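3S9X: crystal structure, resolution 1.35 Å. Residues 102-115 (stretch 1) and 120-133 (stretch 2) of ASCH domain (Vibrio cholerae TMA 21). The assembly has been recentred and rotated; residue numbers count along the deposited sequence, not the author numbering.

Stretch 1 (102-115) QYNQVSEDFAASEG
Stretch 2, residues 120-133: SLAWWQEAHRNFFS

Stretch 1 runs from a 3-10 segment (103-105) through a short loop into helix 108-114. Stretch 2 is helix 121-133. The helix axes cross at 72° and approach to 8.9 Å; the closest CA pair is Glu108 and Leu121, 5.2 Å apart. Together the stretches bury 587 Å².

Tyr103 (chi1 t) is buried and lies along the second helix. Its CE1 is 3.6 Å from Trp124 CZ3, its CD1 4.0 Å from Phe132 CD2. The Tyr103 and Trp124 rings meet obliquely, planes at 37°. The hydroxyl reaches the helix surface, with Tyr103 OH 3.0 Å from Gln125 O. One water links Tyr103 O to Gln125 NE2.

Val106 (t) points toward the helix. Its CG1 sits over the face of the Trp124 six-membered ring, 3.8 Å from the centroid, a CH-pi contact.

Ser107 (p) caps its helix: Phe110 N donates to Ser107 OG at 3.0 Å. Ser120 OG likewise accepts from Trp123 N at 3.0 Å.

A water joins Glu108 OE2 to Leu121 N.

Ala111 is small and packs closely, CB 3.7 Å from Trp124 CB.

Glu114 (m) gives the buried indole its acceptor: Trp124 NE1 (Trp124 t, chi2 100°) donates to Glu114 OE1 at 2.7 Å. Another water bridges Glu114 OE2 and His128 NE2.

Gly115 ends the helix with positive phi (72°), which favours glycine.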

# COMPACT_ATOMS: atom_id res chain seq x y z
N GLN A 102 -5.27 3.55 16.22
CA GLN A 102 -6.03 2.35 16.52
C GLN A 102 -7.08 2.10 15.47
O GLN A 102 -7.71 3.04 15.00
CB GLN A 102 -6.65 2.35 17.93
CG GLN A 102 -5.59 2.19 18.98
CD GLN A 102 -6.20 1.99 20.37
OE1 GLN A 102 -7.50 1.90 20.57
NE2 GLN A 102 -5.39 1.95 21.30
N TYR A 103 -7.34 0.83 15.22
CA TYR A 103 -8.43 0.43 14.33
C TYR A 103 -9.76 1.14 14.66
O TYR A 103 -10.37 1.75 13.77
CB TYR A 103 -8.55 -1.10 14.35
CG TYR A 103 -9.74 -1.58 13.55
CD1 TYR A 103 -9.62 -2.02 12.22
CD2 TYR A 103 -11.00 -1.62 14.10
CE1 TYR A 103 -10.70 -2.41 11.52
CE2 TYR A 103 -12.12 -2.03 13.39
CZ TYR A 103 -11.96 -2.41 12.09
OH TYR A 103 -12.96 -2.88 11.32
N ASN A 104 -10.10 1.19 15.96
CA ASN A 104 -11.36 1.77 16.36
C ASN A 104 -11.40 3.30 16.34
O ASN A 104 -12.42 3.86 16.67
CB ASN A 104 -11.81 1.24 17.71
CG ASN A 104 -10.83 1.39 18.82
OD1 ASN A 104 -9.94 2.17 18.76
ND2 ASN A 104 -11.07 0.60 19.93
N GLN A 105 -10.28 3.92 16.00
CA GLN A 105 -10.18 5.35 15.90
C GLN A 105 -10.01 5.83 14.47
O GLN A 105 -9.91 7.04 14.23
CB GLN A 105 -9.02 5.90 16.75
CG GLN A 105 -9.24 5.57 18.21
CD GLN A 105 -10.42 6.26 18.80
OE1 GLN A 105 -10.47 7.51 18.75
NE2 GLN A 105 -11.39 5.51 19.30
N VAL A 106 -10.03 4.93 13.49
CA VAL A 106 -9.98 5.34 12.10
C VAL A 106 -11.09 6.27 11.75
O VAL A 106 -12.23 6.03 12.09
CB VAL A 106 -9.93 4.10 11.19
CG1 VAL A 106 -10.13 4.51 9.69
CG2 VAL A 106 -8.57 3.36 11.37
N SER A 107 -10.76 7.36 11.12
CA SER A 107 -11.69 8.42 10.76
C SER A 107 -12.42 8.22 9.47
O SER A 107 -11.95 7.46 8.57
CB SER A 107 -10.91 9.75 10.69
OG SER A 107 -10.05 9.77 9.56
N GLU A 108 -13.51 8.95 9.29
CA GLU A 108 -14.21 8.97 8.01
C GLU A 108 -13.29 9.48 6.92
O GLU A 108 -13.31 8.99 5.81
CB GLU A 108 -15.47 9.83 8.16
CG GLU A 108 -16.58 9.22 9.03
CD GLU A 108 -17.85 9.97 8.86
OE1 GLU A 108 -17.76 11.18 9.02
OE2 GLU A 108 -18.86 9.37 8.45
N ASP A 109 -12.49 10.51 7.22
CA ASP A 109 -11.62 11.05 6.21
C ASP A 109 -10.57 10.02 5.75
O ASP A 109 -10.21 9.95 4.59
CB ASP A 109 -10.89 12.31 6.70
CG ASP A 109 -11.81 13.54 6.73
OD1 ASP A 109 -12.99 13.49 6.24
OD2 ASP A 109 -11.37 14.54 7.31
N PHE A 110 -10.01 9.21 6.66
CA PHE A 110 -9.05 8.20 6.26
C PHE A 110 -9.70 7.13 5.37
O PHE A 110 -9.18 6.73 4.36
CB PHE A 110 -8.34 7.58 7.47
CG PHE A 110 -7.25 6.66 7.04
CD1 PHE A 110 -5.99 7.19 6.65
CD2 PHE A 110 -7.42 5.29 6.98
CE1 PHE A 110 -5.04 6.37 6.19
CE2 PHE A 110 -6.45 4.50 6.48
CZ PHE A 110 -5.22 5.03 6.13
N ALA A 111 -10.89 6.67 5.77
CA ALA A 111 -11.64 5.71 4.99
C ALA A 111 -11.86 6.29 3.58
O ALA A 111 -11.71 5.57 2.59
CB ALA A 111 -12.95 5.39 5.63
N ALA A 112 -12.21 7.58 3.50
CA ALA A 112 -12.43 8.18 2.16
C ALA A 112 -11.14 8.22 1.32
O ALA A 112 -11.15 7.99 0.15
CB ALA A 112 -13.10 9.60 2.29
N SER A 113 -9.99 8.50 1.97
CA SER A 113 -8.67 8.49 1.32
C SER A 113 -8.32 7.12 0.81
O SER A 113 -7.66 6.97 -0.23
CB SER A 113 -7.57 8.97 2.27
OG SER A 113 -7.81 10.32 2.52
N GLU A 114 -8.70 6.07 1.56
CA GLU A 114 -8.48 4.71 1.08
C GLU A 114 -9.32 4.44 -0.17
O GLU A 114 -8.95 3.59 -0.98
CB GLU A 114 -8.73 3.67 2.13
CG GLU A 114 -7.67 3.57 3.24
CD GLU A 114 -7.25 2.14 3.54
OE1 GLU A 114 -7.25 1.75 4.71
OE2 GLU A 114 -6.96 1.40 2.54
N GLY A 115 -10.45 5.11 -0.32
CA GLY A 115 -11.18 5.24 -1.58
C GLY A 115 -11.92 4.07 -2.13
O GLY A 115 -12.32 4.07 -3.30
N SER A 120 -17.24 5.02 2.52
CA SER A 120 -17.71 5.21 3.87
C SER A 120 -16.85 4.48 4.89
O SER A 120 -16.15 3.51 4.56
CB SER A 120 -19.17 4.72 4.03
OG SER A 120 -19.17 3.32 3.98
N LEU A 121 -16.93 4.96 6.13
CA LEU A 121 -16.22 4.26 7.22
C LEU A 121 -16.87 2.89 7.45
O LEU A 121 -16.17 1.95 7.70
CB LEU A 121 -16.32 5.11 8.47
CG LEU A 121 -15.61 4.59 9.69
CD1 LEU A 121 -14.12 4.28 9.50
CD2 LEU A 121 -15.85 5.55 10.83
N ALA A 122 -18.20 2.80 7.31
CA ALA A 122 -18.79 1.48 7.49
C ALA A 122 -18.22 0.41 6.52
O ALA A 122 -17.92 -0.75 6.88
CB ALA A 122 -20.28 1.57 7.44
N TRP A 123 -18.10 0.79 5.26
CA TRP A 123 -17.57 -0.13 4.25
C TRP A 123 -16.12 -0.49 4.57
O TRP A 123 -15.73 -1.62 4.51
CB TRP A 123 -17.69 0.54 2.85
CG TRP A 123 -17.47 -0.39 1.69
CD1 TRP A 123 -18.45 -0.97 0.88
CD2 TRP A 123 -16.24 -0.83 1.19
NE1 TRP A 123 -17.88 -1.74 -0.04
CE2 TRP A 123 -16.53 -1.75 0.15
CE3 TRP A 123 -14.96 -0.67 1.58
CZ2 TRP A 123 -15.55 -2.39 -0.61
CZ3 TRP A 123 -13.97 -1.30 0.83
CH2 TRP A 123 -14.26 -2.20 -0.22
N TRP A 124 -15.33 0.51 4.91
CA TRP A 124 -13.94 0.34 5.33
C TRP A 124 -13.86 -0.66 6.48
O TRP A 124 -12.96 -1.54 6.46
CB TRP A 124 -13.34 1.74 5.67
CG TRP A 124 -11.88 1.66 6.08
CD1 TRP A 124 -10.78 1.93 5.31
CD2 TRP A 124 -11.39 1.29 7.37
NE1 TRP A 124 -9.63 1.73 6.04
CE2 TRP A 124 -9.97 1.34 7.31
CE3 TRP A 124 -12.01 0.94 8.60
CZ2 TRP A 124 -9.15 0.98 8.41
CZ3 TRP A 124 -11.18 0.59 9.63
CH2 TRP A 124 -9.80 0.58 9.54
N GLN A 125 -14.77 -0.49 7.47
CA GLN A 125 -14.72 -1.38 8.64
C GLN A 125 -15.02 -2.80 8.29
O GLN A 125 -14.38 -3.73 8.77
CB GLN A 125 -15.70 -0.90 9.73
CG GLN A 125 -15.25 0.36 10.36
CD GLN A 125 -16.32 0.98 11.25
OE1 GLN A 125 -17.51 0.82 11.00
NE2 GLN A 125 -15.92 1.76 12.21
N GLU A 126 -16.06 -3.01 7.49
CA GLU A 126 -16.51 -4.35 7.16
C GLU A 126 -15.36 -5.07 6.48
O GLU A 126 -14.89 -6.18 6.90
CB GLU A 126 -17.82 -4.26 6.31
N ALA A 127 -14.77 -4.39 5.48
CA ALA A 127 -13.66 -4.94 4.74
C ALA A 127 -12.38 -5.24 5.55
O ALA A 127 -11.82 -6.36 5.54
CB ALA A 127 -13.34 -4.05 3.55
N HIS A 128 -11.98 -4.29 6.34
CA HIS A 128 -10.77 -4.45 7.12
C HIS A 128 -10.96 -5.43 8.28
O HIS A 128 -10.02 -6.13 8.63
CB HIS A 128 -10.23 -3.10 7.59
CG HIS A 128 -9.57 -2.33 6.50
ND1 HIS A 128 -10.26 -1.55 5.61
CD2 HIS A 128 -8.28 -2.33 6.09
CE1 HIS A 128 -9.41 -1.08 4.71
NE2 HIS A 128 -8.19 -1.52 5.01
N ARG A 129 -12.13 -5.48 8.90
CA ARG A 129 -12.28 -6.42 10.04
C ARG A 129 -12.10 -7.85 9.58
O ARG A 129 -11.37 -8.65 10.20
CB ARG A 129 -13.67 -6.31 10.65
CG ARG A 129 -13.92 -7.24 11.77
CD ARG A 129 -15.25 -6.94 12.46
NE ARG A 129 -15.04 -6.34 13.79
CZ ARG A 129 -14.58 -7.01 14.87
NH1 ARG A 129 -14.24 -8.30 14.79
NH2 ARG A 129 -14.45 -6.41 16.04
N ASN A 130 -12.65 -8.13 8.42
CA ASN A 130 -12.55 -9.44 7.82
C ASN A 130 -11.13 -9.82 7.49
O ASN A 130 -10.70 -10.89 7.83
CB ASN A 130 -13.48 -9.53 6.55
CG ASN A 130 -14.97 -9.56 6.94
OD1 ASN A 130 -15.30 -10.03 8.04
ND2 ASN A 130 -15.89 -9.09 6.01
N PHE A 131 -10.44 -8.92 6.82
CA PHE A 131 -9.09 -9.15 6.40
C PHE A 131 -8.14 -9.25 7.58
O PHE A 131 -7.32 -10.19 7.63
CB PHE A 131 -8.64 -7.99 5.50
CG PHE A 131 -7.22 -8.10 5.10
CD1 PHE A 131 -6.82 -9.13 4.23
CD2 PHE A 131 -6.28 -7.30 5.62
CE1 PHE A 131 -5.54 -9.29 3.89
CE2 PHE A 131 -4.93 -7.47 5.26
CZ PHE A 131 -4.58 -8.47 4.41
N PHE A 132 -8.29 -8.36 8.56
CA PHE A 132 -7.38 -8.39 9.68
C PHE A 132 -7.66 -9.60 10.58
O PHE A 132 -6.74 -10.16 11.18
CB PHE A 132 -7.47 -7.12 10.54
CG PHE A 132 -6.94 -5.87 9.89
CD1 PHE A 132 -5.84 -5.94 9.05
CD2 PHE A 132 -7.51 -4.65 10.10
CE1 PHE A 132 -5.33 -4.80 8.46
CE2 PHE A 132 -6.98 -3.47 9.45
CZ PHE A 132 -5.88 -3.58 8.66
N SER A 133 -8.92 -10.03 10.68
CA SER A 133 -9.24 -11.24 11.49
C SER A 133 -8.53 -12.48 10.93
O SER A 133 -7.96 -13.25 11.70
CB SER A 133 -10.74 -11.43 11.58
OG SER A 133 -11.37 -10.39 12.33
O HOH W 1 -13.09 1.35 13.14
O HOH W 2 -15.22 -3.34 12.55
O HOH W 3 -18.24 7.50 6.46
O HOH W 4 -5.81 -0.81 3.51